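PDB 3EIS: arylmalonate decarboxylase from Bordetella bronchiseptica, which catalyses the decarboxylation of 2-aryl-2-methylmalonates to 2-arylpropionates, with release of carbon dioxide. Local coordinates for residues Ser105-Asn110 with Phe216-Arg221; Asn110-Leu115 with Pro207-Ser212. All coordinates share one frame; numbering follows the deposited sequence.

Helix 104-114 carries both contacts, first across helix 211-223 in contact 1 and then, toward its C-terminal end, along strand 208-210 in contact 2; N110 belongs to both sets of residues. Their centres lie about 8 Å apart. W217 joins them, with CZ3 3.6 Å from the backbone N of G111, and V108 does so as well, its CG2 lying 3.8 Å from CA of S211. Each helix follows the edge strand of one four-stranded parallel sheet and packs on the other sheet, so the pair ties the two lobes together. The active site probably lies between the lobes, as in Asp/Glu racemase relatives.

Contact 1. Residues Ser105-Asn110 with Phe216-Arg221; sequences STAVLN and FWDAVR
Helices 105-110 and 216-221 cross almost perpendicularly, at 91° with axes 8.8 Å apart, and A107 faces D218 at the crossing, their CA atoms 5.0 Å from each other. In this two-lobed alpha/beta fold of the Asp/Glu racemase clan, each helix leaves one sheet and packs on the other: the first follows edge strand 101-103 and lies on V209 of strand 208-210, while the second follows strand 208-210 and sets A219 and V220 on I9 of strand 9-13.

The carboxylate of D218 is directed at the first helix because CG stands anti to the backbone N (chi1 175°). It lies over the A107 turn, with OD1 3.6 Å from CB of A107. OD1 is also hydrogen-bonded to OG1 of T102, in the strand that runs into helix 104-114; this bond satisfies one oxygen of a buried carboxylate. On its other branch, OD2 meets the amide group of N110. The two side chains are nearly perpendicular and their flat groups are inclined by 39°.

W217 reaches the same helix one turn further on. Its six-membered ring lies next to N110, CZ3 being 3.9 Å from CB of N110, while CH2 is 3.9 Å from the carbonyl O of that residue. The carbonyl O of A107 lies at the ring edge, near its plane, 4.1 Å from CZ3. At the opposite end of the indole, NE1 is hydrogen-bonded to the carbonyl O of E239, which gives the indole N-H a partner.

R221, one turn after W217, folds back along the indole and forms a salt bridge through NE to the C-terminal carboxylate of S240. Its CD lies 3.4 Å above the plane of the W217 ring, while CH2 of W217 sits over the centre of the guanidinium.

Contact 2. Residues Asn110-Leu115 with Pro207-Ser212; sequences NGLRAL and PVVSSS
V209 meets L112 and L115 through a single methyl group: CG1 lies 3.5 Å from CD2 of L112 and 3.6 Å from CD1 of L115, caught between the ends of two leucines, one on the last turn of the helix, the other just after it. Each leucine runs obliquely across the valine. The same methyl also rests against the backbone of G111, with CG1 of V209 4.1 Å from C of G111, where the helix offers no side chain and main chain meets methyl directly. V209 holds CG1 nearly eclipsed with its backbone N (chi1 -12°), a strained rotamer or an imprecisely placed one.

L115 extends the apolar seam to P207. The two side chains lie alongside each other, running opposite ways, with CD1 of L115 3.9 Å from CB of P207 and CB of L115 4.0 Å from CG of the proline ring.

The seam lies where helix 104-114 covers one face of strand 208-210, the edge strand of a four-stranded parallel sheet in an alpha/beta lobe. Alternation along the strand turns P207 and V209 to this helix, and V208 to the other side, where it packs on V200 of helix 193-204.

Strand 208-210 is held in place by backbone hydrogen bonds that pair P207 and V209 with I184, and V209 with L186. Around the leucines, L112 also touches V117 and L143, while P207 reaches V117 as well. On the helix itself, L115 is the first residue to depart from helical backbone angles, yet its N still bonds to the carbonyl O of G111 at 3.1 Å.

Contact 1. Residues Ser105-Asn110 with Phe216-Arg221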
ATOM      1  N   SER A 105      -2.907   0.226  -4.382  1.00 22.51           N
ATOM      2  CA  SER A 105      -3.836   1.408  -4.345  1.00 24.39           C
ATOM      3  C   SER A 105      -5.184   0.977  -3.867  1.00 23.89           C
ATOM      4  O   SER A 105      -5.816   1.599  -3.013  1.00 21.22           O
ATOM      5  CB  SER A 105      -4.066   1.883  -5.772  1.00 27.21           C
ATOM      6  OG  SER A 105      -2.994   2.701  -6.040  1.00 33.71           O
ATOM      7  N   THR A 106      -5.636  -0.122  -4.457  1.00 22.28           N
ATOM      8  CA  THR A 106      -6.878  -0.782  -3.998  1.00 21.46           C
ATOM      9  C   THR A 106      -6.853  -1.162  -2.512  1.00 20.76           C
ATOM     10  O   THR A 106      -7.820  -0.971  -1.782  1.00 20.29           O
ATOM     11  CB  THR A 106      -7.090  -2.017  -4.841  1.00 21.25           C
ATOM     12  OG1 THR A 106      -7.362  -1.572  -6.157  1.00 22.41           O
ATOM     13  CG2 THR A 106      -8.274  -2.836  -4.377  1.00 24.27           C
ATOM     14  N   ALA A 107      -5.727  -1.739  -2.101  1.00 20.93           N
ATOM     15  CA  ALA A 107      -5.507  -2.182  -0.739  1.00 19.83           C
ATOM     16  C   ALA A 107      -5.643  -0.982   0.190  1.00 20.27           C
ATOM     17  O   ALA A 107      -6.261  -1.076   1.207  1.00 21.07           O
ATOM     18  CB  ALA A 107      -4.063  -2.788  -0.617  1.00 17.47           C
ATOM     19  N   VAL A 108      -4.985   0.128  -0.151  1.00 21.29           N
ATOM     20  CA  VAL A 108      -5.136   1.394   0.585  1.00 21.36           C
ATOM     21  C   VAL A 108      -6.553   1.898   0.677  1.00 22.29           C
ATOM     22  O   VAL A 108      -7.027   2.203   1.794  1.00 24.60           O
ATOM     23  CB  VAL A 108      -4.189   2.461   0.025  1.00 21.32           C
ATOM     24  CG1 VAL A 108      -4.612   3.848   0.445  1.00 21.47           C
ATOM     25  CG2 VAL A 108      -2.713   2.119   0.541  1.00 20.20           C
ATOM     26  N   LEU A 109      -7.240   1.945  -0.459  1.00 21.39           N
ATOM     27  CA  LEU A 109      -8.672   2.325  -0.511  1.00 24.10           C
ATOM     28  C   LEU A 109      -9.491   1.380   0.345  1.00 24.03           C
ATOM     29  O   LEU A 109     -10.337   1.847   1.132  1.00 26.29           O
ATOM     30  CB  LEU A 109      -9.227   2.327  -1.950  1.00 26.74           C
ATOM     31  CG  LEU A 109      -8.863   3.549  -2.779  1.00 29.76           C
ATOM     32  CD1 LEU A 109      -9.099   3.242  -4.277  1.00 31.78           C
ATOM     33  CD2 LEU A 109      -9.731   4.776  -2.324  1.00 29.02           C
ATOM     34  N   ASN A 110      -9.248   0.070   0.210  1.00 22.34           N
ATOM     35  CA  ASN A 110      -9.998  -0.921   1.020  1.00 24.63           C
ATOM     36  C   ASN A 110      -9.709  -0.708   2.521  1.00 25.45           C
ATOM     37  O   ASN A 110     -10.607  -0.785   3.342  1.00 27.91           O
ATOM     38  CB  ASN A 110      -9.621  -2.366   0.697  1.00 23.62           C
ATOM     39  CG  ASN A 110     -10.262  -2.897  -0.583  1.00 27.05           C
ATOM     40  OD1 ASN A 110      -9.773  -3.889  -1.165  1.00 27.10           O
ATOM     41  ND2 ASN A 110     -11.328  -2.272  -1.024  1.00 24.56           N
ATOM     42  N   PHE A 216      -0.302  -6.033   2.096  1.00 24.71           N
ATOM     43  CA  PHE A 216      -0.222  -7.369   2.702  1.00 25.65           C
ATOM     44  C   PHE A 216      -1.573  -7.726   3.308  1.00 24.75           C
ATOM     45  O   PHE A 216      -2.111  -8.795   3.043  1.00 27.05           O
ATOM     46  CB  PHE A 216       0.900  -7.437   3.760  1.00 23.93           C
ATOM     47  CG  PHE A 216       2.271  -7.715   3.147  1.00 27.09           C
ATOM     48  CD1 PHE A 216       3.139  -6.670   2.836  1.00 26.32           C
ATOM     49  CD2 PHE A 216       2.636  -8.998   2.785  1.00 26.39           C
ATOM     50  CE1 PHE A 216       4.367  -6.890   2.211  1.00 26.93           C
ATOM     51  CE2 PHE A 216       3.900  -9.237   2.167  1.00 29.10           C
ATOM     52  CZ  PHE A 216       4.760  -8.173   1.895  1.00 28.31           C
ATOM     53  N   TRP A 217      -2.096  -6.865   4.157  1.00 23.93           N
ATOM     54  CA  TRP A 217      -3.454  -7.049   4.719  1.00 25.85           C
ATOM     55  C   TRP A 217      -4.482  -7.386   3.618  1.00 25.92           C
ATOM     56  O   TRP A 217      -5.186  -8.386   3.742  1.00 25.06           O
ATOM     57  CB  TRP A 217      -3.888  -5.804   5.504  1.00 24.55           C
ATOM     58  CG  TRP A 217      -5.377  -5.781   5.954  1.00 24.42           C
ATOM     59  CD1 TRP A 217      -5.905  -6.361   7.067  1.00 24.78           C
ATOM     60  CD2 TRP A 217      -6.464  -5.076   5.318  1.00 23.80           C
ATOM     61  NE1 TRP A 217      -7.249  -6.091   7.153  1.00 25.86           N
ATOM     62  CE2 TRP A 217      -7.623  -5.320   6.083  1.00 25.34           C
ATOM     63  CE3 TRP A 217      -6.576  -4.326   4.144  1.00 23.10           C
ATOM     64  CZ2 TRP A 217      -8.877  -4.782   5.750  1.00 25.61           C
ATOM     65  CZ3 TRP A 217      -7.836  -3.813   3.793  1.00 24.41           C
ATOM     66  CH2 TRP A 217      -8.961  -4.038   4.589  1.00 24.67           C
ATOM     67  N   ASP A 218      -4.516  -6.587   2.528  1.00 24.10           N
ATOM     68  CA  ASP A 218      -5.487  -6.746   1.416  1.00 27.01           C
ATOM     69  C   ASP A 218      -5.276  -8.066   0.648  1.00 26.65           C
ATOM     70  O   ASP A 218      -6.248  -8.723   0.262  1.00 26.99           O
ATOM     71  CB  ASP A 218      -5.347  -5.497   0.459  1.00 28.85           C
ATOM     72  CG  ASP A 218      -6.202  -5.549  -0.824  1.00 32.84           C
ATOM     73  OD1 ASP A 218      -5.610  -5.770  -1.999  1.00 31.35           O
ATOM     74  OD2 ASP A 218      -7.427  -5.227  -0.671  1.00 30.95           O
ATOM     75  N   ALA A 219      -4.010  -8.418   0.390  1.00 24.14           N
ATOM     76  CA  ALA A 219      -3.662  -9.628  -0.412  1.00 25.57           C
ATOM     77  C   ALA A 219      -4.003 -10.856   0.429  1.00 26.34           C
ATOM     78  O   ALA A 219      -4.518 -11.852  -0.071  1.00 26.95           O
ATOM     79  CB  ALA A 219      -2.177  -9.628  -0.773  1.00 21.04           C
ATOM     80  N   VAL A 220      -3.779 -10.749   1.733  1.00 26.86           N
ATOM     81  CA  VAL A 220      -4.147 -11.863   2.629  1.00 29.16           C
ATOM     82  C   VAL A 220      -5.668 -12.074   2.669  1.00 30.89           C
ATOM     83  O   VAL A 220      -6.142 -13.214   2.615  1.00 31.43           O
ATOM     84  CB  VAL A 220      -3.465 -11.747   4.039  1.00 29.21           C
ATOM     85  CG1 VAL A 220      -4.044 -12.747   5.089  1.00 30.32           C
ATOM     86  CG2 VAL A 220      -2.009 -12.019   3.914  1.00 27.42           C
ATOM     87  N   ARG A 221      -6.448 -11.002   2.740  1.00 31.27           N
ATOM     88  CA  ARG A 221      -7.899 -11.184   2.676  1.00 33.14           C
ATOM     89  C   ARG A 221      -8.346 -11.761   1.350  1.00 32.50           C
ATOM     90  O   ARG A 221      -9.229 -12.618   1.303  1.00 33.72           O
ATOM     91  CB  ARG A 221      -8.641  -9.876   2.855  1.00 33.68           C
ATOM     92  CG  ARG A 221      -8.459  -9.209   4.169  1.00 36.81           C
ATOM     93  CD  ARG A 221      -8.774  -7.786   3.881  1.00 40.07           C
ATOM     94  NE  ARG A 221     -10.133  -7.445   4.242  1.00 45.14           N
ATOM     95  CZ  ARG A 221     -10.962  -6.731   3.488  1.00 47.03           C
ATOM     96  NH1 ARG A 221     -10.611  -6.343   2.251  1.00 46.79           N
ATOM     97  NH2 ARG A 221     -12.165  -6.430   3.976  1.00 47.50           N
TER

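Contact 2. Residues Asn110-Leu115 with Pro207-Ser212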
ATOM      1  N   ASN A 110      -9.248   0.070   0.210  1.00 22.34           N
ATOM      2  CA  ASN A 110      -9.998  -0.921   1.020  1.00 24.63           C
ATOM      3  C   ASN A 110      -9.709  -0.708   2.521  1.00 25.45           C
ATOM      4  O   ASN A 110     -10.607  -0.785   3.342  1.00 27.91           O
ATOM      5  CB  ASN A 110      -9.621  -2.366   0.697  1.00 23.62           C
ATOM      6  CG  ASN A 110     -10.262  -2.897  -0.583  1.00 27.05           C
ATOM      7  OD1 ASN A 110      -9.773  -3.889  -1.165  1.00 27.10           O
ATOM      8  ND2 ASN A 110     -11.328  -2.272  -1.024  1.00 24.56           N
ATOM      9  N   GLY A 111      -8.451  -0.438   2.860  1.00 24.92           N
ATOM     10  CA  GLY A 111      -8.059  -0.153   4.239  1.00 23.72           C
ATOM     11  C   GLY A 111      -8.651   1.126   4.791  1.00 25.19           C
ATOM     12  O   GLY A 111      -9.223   1.141   5.897  1.00 25.19           O
ATOM     13  N   LEU A 112      -8.526   2.226   4.072  1.00 23.79           N
ATOM     14  CA  LEU A 112      -9.182   3.451   4.581  1.00 25.26           C
ATOM     15  C   LEU A 112     -10.685   3.237   4.792  1.00 28.60           C
ATOM     16  O   LEU A 112     -11.271   3.657   5.785  1.00 27.28           O
ATOM     17  CB  LEU A 112      -8.923   4.640   3.668  1.00 25.49           C
ATOM     18  CG  LEU A 112      -7.440   5.083   3.669  1.00 24.86           C
ATOM     19  CD1 LEU A 112      -7.158   5.935   2.427  1.00 24.11           C
ATOM     20  CD2 LEU A 112      -7.082   5.860   4.998  1.00 24.99           C
ATOM     21  N   ARG A 113     -11.327   2.600   3.831  1.00 30.59           N
ATOM     22  CA  ARG A 113     -12.753   2.379   3.942  1.00 31.76           C
ATOM     23  C   ARG A 113     -13.135   1.465   5.097  1.00 32.46           C
ATOM     24  O   ARG A 113     -14.161   1.677   5.732  1.00 32.97           O
ATOM     25  CB  ARG A 113     -13.283   1.799   2.620  1.00 33.26           C
ATOM     26  CG  ARG A 113     -13.487   2.911   1.520  1.00 33.60           C
ATOM     27  CD  ARG A 113     -13.628   2.310   0.131  1.00 32.61           C
ATOM     28  NE  ARG A 113     -13.906   3.366  -0.839  1.00 33.69           N
ATOM     29  CZ  ARG A 113     -13.699   3.260  -2.159  1.00 35.88           C
ATOM     30  NH1 ARG A 113     -13.993   4.286  -2.973  1.00 35.97           N
ATOM     31  NH2 ARG A 113     -13.212   2.122  -2.670  1.00 33.77           N
ATOM     32  N   ALA A 114     -12.362   0.407   5.326  1.00 31.58           N
ATOM     33  CA  ALA A 114     -12.669  -0.503   6.424  1.00 31.55           C
ATOM     34  C   ALA A 114     -12.608   0.280   7.723  1.00 30.74           C
ATOM     35  O   ALA A 114     -13.384   0.051   8.628  1.00 31.79           O
ATOM     36  CB  ALA A 114     -11.680  -1.668   6.462  1.00 30.47           C
ATOM     37  N   LEU A 115     -11.676   1.206   7.817  1.00 29.51           N
ATOM     38  CA  LEU A 115     -11.493   1.962   9.073  1.00 30.33           C
ATOM     39  C   LEU A 115     -12.396   3.175   9.225  1.00 31.19           C
ATOM     40  O   LEU A 115     -12.220   3.953  10.154  1.00 32.48           O
ATOM     41  CB  LEU A 115     -10.013   2.375   9.175  1.00 29.42           C
ATOM     42  CG  LEU A 115      -9.039   1.197   9.357  1.00 28.72           C
ATOM     43  CD1 LEU A 115      -7.547   1.580   9.061  1.00 29.68           C
ATOM     44  CD2 LEU A 115      -9.152   0.653  10.784  1.00 29.72           C
ATOM     45  N   PRO A 207      -6.846   6.249  13.048  1.00 31.04           N
ATOM     46  CA  PRO A 207      -6.026   5.209  12.445  1.00 31.05           C
ATOM     47  C   PRO A 207      -5.060   5.700  11.364  1.00 30.43           C
ATOM     48  O   PRO A 207      -5.280   6.739  10.742  1.00 30.27           O
ATOM     49  CB  PRO A 207      -7.051   4.267  11.850  1.00 31.07           C
ATOM     50  CG  PRO A 207      -8.246   5.138  11.528  1.00 28.86           C
ATOM     51  CD  PRO A 207      -8.251   6.217  12.576  1.00 29.91           C
ATOM     52  N   VAL A 208      -3.992   4.949  11.155  1.00 29.86           N
ATOM     53  CA  VAL A 208      -3.037   5.259  10.090  1.00 28.60           C
ATOM     54  C   VAL A 208      -2.964   4.091   9.104  1.00 28.61           C
ATOM     55  O   VAL A 208      -2.700   2.937   9.515  1.00 27.27           O
ATOM     56  CB  VAL A 208      -1.613   5.422  10.657  1.00 29.82           C
ATOM     57  CG1 VAL A 208      -0.587   5.609   9.498  1.00 29.76           C
ATOM     58  CG2 VAL A 208      -1.541   6.575  11.700  1.00 26.70           C
ATOM     59  N   VAL A 209      -3.215   4.358   7.825  1.00 27.79           N
ATOM     60  CA  VAL A 209      -2.919   3.332   6.829  1.00 28.29           C
ATOM     61  C   VAL A 209      -1.657   3.603   6.081  1.00 29.07           C
ATOM     62  O   VAL A 209      -1.401   4.730   5.669  1.00 27.13           O
ATOM     63  CB  VAL A 209      -4.083   2.729   6.003  1.00 30.85           C
ATOM     64  CG1 VAL A 209      -5.510   3.077   6.522  1.00 29.37           C
ATOM     65  CG2 VAL A 209      -3.839   2.777   4.480  1.00 28.82           C
ATOM     66  N   SER A 210      -0.829   2.575   5.995  1.00 28.56           N
ATOM     67  CA  SER A 210       0.405   2.686   5.257  1.00 30.65           C
ATOM     68  C   SER A 210       0.336   1.715   4.065  1.00 29.65           C
ATOM     69  O   SER A 210      -0.181   0.604   4.171  1.00 27.17           O
ATOM     70  CB  SER A 210       1.567   2.312   6.190  1.00 35.47           C
ATOM     71  OG  SER A 210       2.821   2.690   5.633  1.00 41.82           O
ATOM     72  N   SER A 211       0.870   2.146   2.946  1.00 28.74           N
ATOM     73  CA  SER A 211       0.813   1.415   1.698  1.00 31.11           C
ATOM     74  C   SER A 211       1.237  -0.065   1.721  1.00 28.65           C
ATOM     75  O   SER A 211       0.471  -0.943   1.339  1.00 29.21           O
ATOM     76  CB  SER A 211       1.743   2.139   0.742  1.00 34.70           C
ATOM     77  OG  SER A 211       0.922   3.045   0.028  1.00 40.71           O
ATOM     78  N   SER A 212       2.461  -0.333   2.143  1.00 27.96           N
ATOM     79  CA  SER A 212       2.970  -1.716   2.079  1.00 29.69           C
ATOM     80  C   SER A 212       2.213  -2.635   3.029  1.00 27.83           C
ATOM     81  O   SER A 212       1.715  -3.692   2.645  1.00 25.86           O
ATOM     82  CB  SER A 212       4.487  -1.722   2.324  1.00 33.78           C
ATOM     83  OG  SER A 212       5.019  -3.036   2.352  1.00 36.03           O
TER